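Local coordinates for protein isoaspartyl dipeptidase (Fervidobacterium islandicum, PDB 7CDH) that probably hydrolyses isoaspartyl dipeptides as a zinc-dependent M38 metallopeptidase of the amidohydrolase family, a role linked to protein repair, at residues Ser129-Pro134 against Arg163-Thr168; Ile157-His162 against Val192-Gly197. All coordinates share one frame; numbering follows the deposited sequence.

Interaction 1: residues Ser129-Pro134 against Arg163-Thr168; sequences SYRVPP and RSSQPT
S165 and V132 are joined by a hydrogen bond across the two loops: S165 OG donates to V132 O at 2.7 Å, in the carbonyl plane and onto a lone pair. The hydroxyl is put there by a chi1 of 69°, OG lying between the backbone N and carbonyl carbon. Nearby, a water ties the backbones together, donating to Y130 O and accepting from S165 N at 3.0 Å. Beside this polar link, V132 CB rests on P167 CB at 3.8 Å, the side chains crossing at about a right angle, and R131 CG lies against S165 CB; R131 NH2 forms a salt bridge with D178 of the second subunit. At the other end R163 runs alongside Y130, its CB 4.0 Å from the tyrosine CE2. Its carbonyl O sits at the edge of the phenol ring, in the ring plane, while Y130 OH stands over one face of the guanidinium, 3.7 Å from NH1. A bend at chi3 (-76°) turns that guanidinium, and salt bridges to D161 and E70 hold it. A leucine in place of Y130 would probably leave the guanidinium face without its hydroxyl neighbour and open a gap beside the zinc site, since the nearest atom of the tyrosine side chain lies about 3 Å from a zinc ion. Farther out, the ring packs on E156 and A158 of strand 151-159, and V132 and P167 lean on helix 169-186.

Interaction 2: residues Ile157-His162 against Val192-Gly197; sequences IAISDH and VNFHVG. With ZN (zinc ion), chain K.
I157-I159 and F194-V196 form a parallel beta pairing at the C-terminal ends of neighbouring barrel strands 151-159 and 191-196. The backbone bonds alternate across the pair: I157 N to N193 O, a weak one from H195 N to I157 O, then I159 N to H195 O at 2.9 Å and G197 N to I159 O at 3.1 Å, the last two almost straight. On one face I159 CD1 meets both V196 CG2, at 3.9 Å, and F194 CB, while I157 CD1 touches V192 CG1; helices 169-186 and 204-212 back this apolar layer. The other face carries A158 and H195. With CG anti to its backbone N (chi1 167°), H195 places its ring so that ND1 binds zinc at 2.1 Å and NE2 donates to D161 OD2 at 2.9 Å. The carboxylate oxygen lies in the imidazole plane but is approached from above its own plane, and this bond helps fix the ring's rotation. R163 grips the same carboxylate through both oxygens, its NE on OD1 and its NH2 on OD2. E156 and H224 share the zinc with H195, so a beta-alpha-beta unit of the TIM barrel here delivers ligands to the binuclear zinc site of an amidohydrolase.

Both contacts are buried, their centres about 8 Å apart, but they belong to different layers. Interaction 2 is part of the barrel wall, two strands zipped by backbone bonds with a metal ligand on one face. Interaction 1 joins the loops after strands 122-127 and 151-159 through a serine hydroxyl, a water and an arginine; nine of its residues lie within reach of the second subunit, against three in interaction 2. The loop after strand 151-159 supplies both, and Y130 and V132 pack on the strand itself. Y130 O probably accepts from A158 N, and the Y130 and H195 rings meet, planes about 35° apart. D161 couples them too: both oxygens hold R163, and OD2 also accepts from H195.

Interaction 1: residues Ser129-Pro134 against Arg163-Thr168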
# COMPACT_ATOMS: atom_id res chain seq x y z
N SER A 129 -8.20 18.16 9.93
CA SER A 129 -8.48 19.48 9.31
C SER A 129 -9.99 19.50 9.03
O SER A 129 -10.69 18.60 9.56
CB SER A 129 -7.66 19.68 8.02
OG SER A 129 -8.07 18.79 6.95
N TYR A 130 -10.48 20.44 8.20
CA TYR A 130 -11.91 20.54 7.85
C TYR A 130 -12.41 19.20 7.33
O TYR A 130 -13.49 18.78 7.70
CB TYR A 130 -12.17 21.57 6.76
CG TYR A 130 -12.50 22.98 7.20
CD1 TYR A 130 -11.96 23.57 8.33
CD2 TYR A 130 -13.33 23.76 6.40
CE1 TYR A 130 -12.24 24.88 8.68
CE2 TYR A 130 -13.65 25.07 6.74
CZ TYR A 130 -13.09 25.63 7.88
OH TYR A 130 -13.41 26.94 8.15
N ARG A 131 -11.65 18.59 6.42
CA ARG A 131 -12.16 17.50 5.58
C ARG A 131 -12.29 16.21 6.38
O ARG A 131 -11.42 15.88 7.16
CB ARG A 131 -11.23 17.26 4.41
CG ARG A 131 -11.71 16.14 3.50
CD ARG A 131 -10.99 16.25 2.20
NE ARG A 131 -11.47 15.27 1.26
CZ ARG A 131 -11.10 14.00 1.23
NH1 ARG A 131 -10.23 13.52 2.10
NH2 ARG A 131 -11.65 13.22 0.31
N VAL A 132 -13.38 15.50 6.14
CA VAL A 132 -13.58 14.08 6.54
C VAL A 132 -13.43 13.24 5.28
O VAL A 132 -14.03 13.61 4.26
CB VAL A 132 -14.98 13.96 7.18
CG1 VAL A 132 -15.40 12.51 7.29
CG2 VAL A 132 -15.02 14.67 8.53
N PRO A 133 -12.63 12.14 5.24
CA PRO A 133 -11.88 11.61 6.37
C PRO A 133 -10.63 12.44 6.70
O PRO A 133 -9.99 12.97 5.81
CB PRO A 133 -11.40 10.22 5.88
CG PRO A 133 -11.27 10.35 4.40
CD PRO A 133 -12.34 11.37 4.01
N PRO A 134 -10.25 12.56 7.99
CA PRO A 134 -9.28 13.56 8.40
C PRO A 134 -7.84 13.13 8.10
O PRO A 134 -7.59 11.96 8.22
CB PRO A 134 -9.52 13.68 9.91
CG PRO A 134 -10.00 12.32 10.30
CD PRO A 134 -10.84 11.85 9.12
N ARG A 163 -17.79 24.54 2.72
CA ARG A 163 -16.40 24.02 2.58
C ARG A 163 -16.24 22.65 3.25
O ARG A 163 -15.08 22.09 3.26
CB ARG A 163 -15.40 25.02 3.16
CG ARG A 163 -15.37 26.37 2.45
CD ARG A 163 -14.83 27.43 3.41
NE ARG A 163 -15.86 27.79 4.38
CZ ARG A 163 -15.72 28.69 5.36
NH1 ARG A 163 -14.57 29.32 5.54
NH2 ARG A 163 -16.74 28.94 6.16
N SER A 164 -17.32 22.07 3.77
CA SER A 164 -17.27 20.75 4.43
C SER A 164 -17.04 19.66 3.37
O SER A 164 -17.19 19.95 2.17
CB SER A 164 -18.51 20.49 5.24
OG SER A 164 -19.52 19.95 4.42
N SER A 165 -16.71 18.45 3.77
CA SER A 165 -16.64 17.33 2.81
C SER A 165 -17.96 16.57 2.88
O SER A 165 -18.00 15.44 2.46
CB SER A 165 -15.48 16.48 3.11
OG SER A 165 -15.65 15.79 4.33
N GLN A 166 -19.00 17.21 3.40
CA GLN A 166 -20.37 16.65 3.55
C GLN A 166 -20.27 15.32 4.29
O GLN A 166 -20.72 14.29 3.82
CB GLN A 166 -21.05 16.56 2.18
CG GLN A 166 -21.22 17.89 1.46
CD GLN A 166 -22.09 18.89 2.20
OE1 GLN A 166 -23.05 18.52 2.89
NE2 GLN A 166 -21.75 20.17 2.09
N PRO A 167 -19.74 15.30 5.53
CA PRO A 167 -19.59 14.05 6.27
C PRO A 167 -20.94 13.53 6.77
O PRO A 167 -21.79 14.32 7.15
CB PRO A 167 -18.77 14.47 7.49
CG PRO A 167 -19.15 15.93 7.70
CD PRO A 167 -19.28 16.47 6.29
N THR A 168 -21.08 12.21 6.80
CA THR A 168 -22.27 11.51 7.37
C THR A 168 -22.15 11.43 8.89
O THR A 168 -21.03 11.54 9.41
CB THR A 168 -22.40 10.10 6.80
OG1 THR A 168 -21.29 9.30 7.24
CG2 THR A 168 -22.49 10.12 5.29
O HOH W 1 -16.01 18.27 6.65

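Interaction 2: residues Ile157-His162 against Val192-Gly197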
# COMPACT_ATOMS: atom_id res chain seq x y z
N ILE A 157 -13.14 19.95 12.26
CA ILE A 157 -14.03 19.21 11.32
C ILE A 157 -15.19 20.12 10.94
O ILE A 157 -15.85 20.62 11.83
CB ILE A 157 -14.50 17.92 11.99
CG1 ILE A 157 -13.30 17.01 12.26
CG2 ILE A 157 -15.57 17.24 11.17
CD1 ILE A 157 -13.68 15.75 12.97
N ALA A 158 -15.38 20.38 9.66
CA ALA A 158 -16.46 21.26 9.18
C ALA A 158 -17.75 20.46 9.10
O ALA A 158 -17.75 19.37 8.52
CB ALA A 158 -16.11 21.87 7.84
N ILE A 159 -18.81 21.04 9.64
CA ILE A 159 -20.22 20.59 9.48
C ILE A 159 -21.04 21.82 9.13
O ILE A 159 -20.64 22.93 9.52
CB ILE A 159 -20.70 19.92 10.78
CG1 ILE A 159 -20.45 20.84 11.99
CG2 ILE A 159 -20.02 18.57 10.95
CD1 ILE A 159 -21.21 20.47 13.22
N SER A 160 -22.15 21.62 8.45
CA SER A 160 -23.14 22.66 8.14
C SER A 160 -22.41 23.84 7.52
O SER A 160 -22.59 24.97 7.98
CB SER A 160 -23.91 23.03 9.39
OG SER A 160 -24.52 21.87 9.98
N ASP A 161 -21.62 23.57 6.48
CA ASP A 161 -20.72 24.57 5.84
C ASP A 161 -20.47 24.17 4.38
O ASP A 161 -20.32 22.97 4.10
CB ASP A 161 -19.38 24.69 6.55
CG ASP A 161 -18.61 25.92 6.15
OD1 ASP A 161 -17.88 25.86 5.13
OD2 ASP A 161 -18.78 26.95 6.83
N HIS A 162 -20.38 25.16 3.50
CA HIS A 162 -20.17 24.97 2.05
C HIS A 162 -18.73 24.46 1.77
O HIS A 162 -18.53 23.93 0.70
CB HIS A 162 -20.58 26.25 1.31
CG HIS A 162 -19.71 27.43 1.58
ND1 HIS A 162 -20.02 28.36 2.55
CD2 HIS A 162 -18.58 27.87 1.01
CE1 HIS A 162 -19.11 29.31 2.56
NE2 HIS A 162 -18.23 29.02 1.63
N VAL A 192 -13.08 16.74 19.98
CA VAL A 192 -13.45 16.98 18.57
C VAL A 192 -13.89 18.45 18.51
O VAL A 192 -14.83 18.77 19.19
CB VAL A 192 -14.56 16.03 18.08
CG1 VAL A 192 -14.89 16.26 16.61
CG2 VAL A 192 -14.18 14.59 18.34
N ASN A 193 -13.18 19.27 17.73
CA ASN A 193 -13.53 20.68 17.46
C ASN A 193 -14.29 20.71 16.14
O ASN A 193 -13.73 20.25 15.11
CB ASN A 193 -12.27 21.55 17.51
CG ASN A 193 -12.50 23.01 17.20
OD1 ASN A 193 -11.73 23.60 16.45
ND2 ASN A 193 -13.49 23.61 17.81
N PHE A 194 -15.54 21.16 16.17
CA PHE A 194 -16.40 21.28 14.97
C PHE A 194 -16.36 22.73 14.52
O PHE A 194 -16.71 23.60 15.32
CB PHE A 194 -17.84 20.87 15.27
CG PHE A 194 -17.97 19.41 15.60
CD1 PHE A 194 -17.95 18.46 14.60
CD2 PHE A 194 -18.06 18.99 16.90
CE1 PHE A 194 -18.05 17.11 14.90
CE2 PHE A 194 -18.15 17.64 17.21
CZ PHE A 194 -18.15 16.70 16.20
N HIS A 195 -15.89 22.97 13.29
CA HIS A 195 -16.21 24.21 12.57
C HIS A 195 -17.68 24.15 12.18
O HIS A 195 -18.06 23.28 11.37
CB HIS A 195 -15.32 24.39 11.35
CG HIS A 195 -15.81 25.46 10.44
ND1 HIS A 195 -15.29 26.73 10.48
CD2 HIS A 195 -16.80 25.45 9.52
CE1 HIS A 195 -15.93 27.47 9.58
NE2 HIS A 195 -16.86 26.71 8.96
N VAL A 196 -18.50 25.05 12.73
CA VAL A 196 -19.93 25.08 12.36
C VAL A 196 -20.17 26.24 11.42
O VAL A 196 -19.95 27.39 11.81
CB VAL A 196 -20.86 25.16 13.57
CG1 VAL A 196 -22.31 25.05 13.11
CG2 VAL A 196 -20.54 24.09 14.60
N GLY A 197 -20.62 25.94 10.21
CA GLY A 197 -20.94 26.96 9.21
C GLY A 197 -22.34 27.49 9.43
O GLY A 197 -22.86 27.33 10.53
ZN ZN K . -13.60 27.55 11.46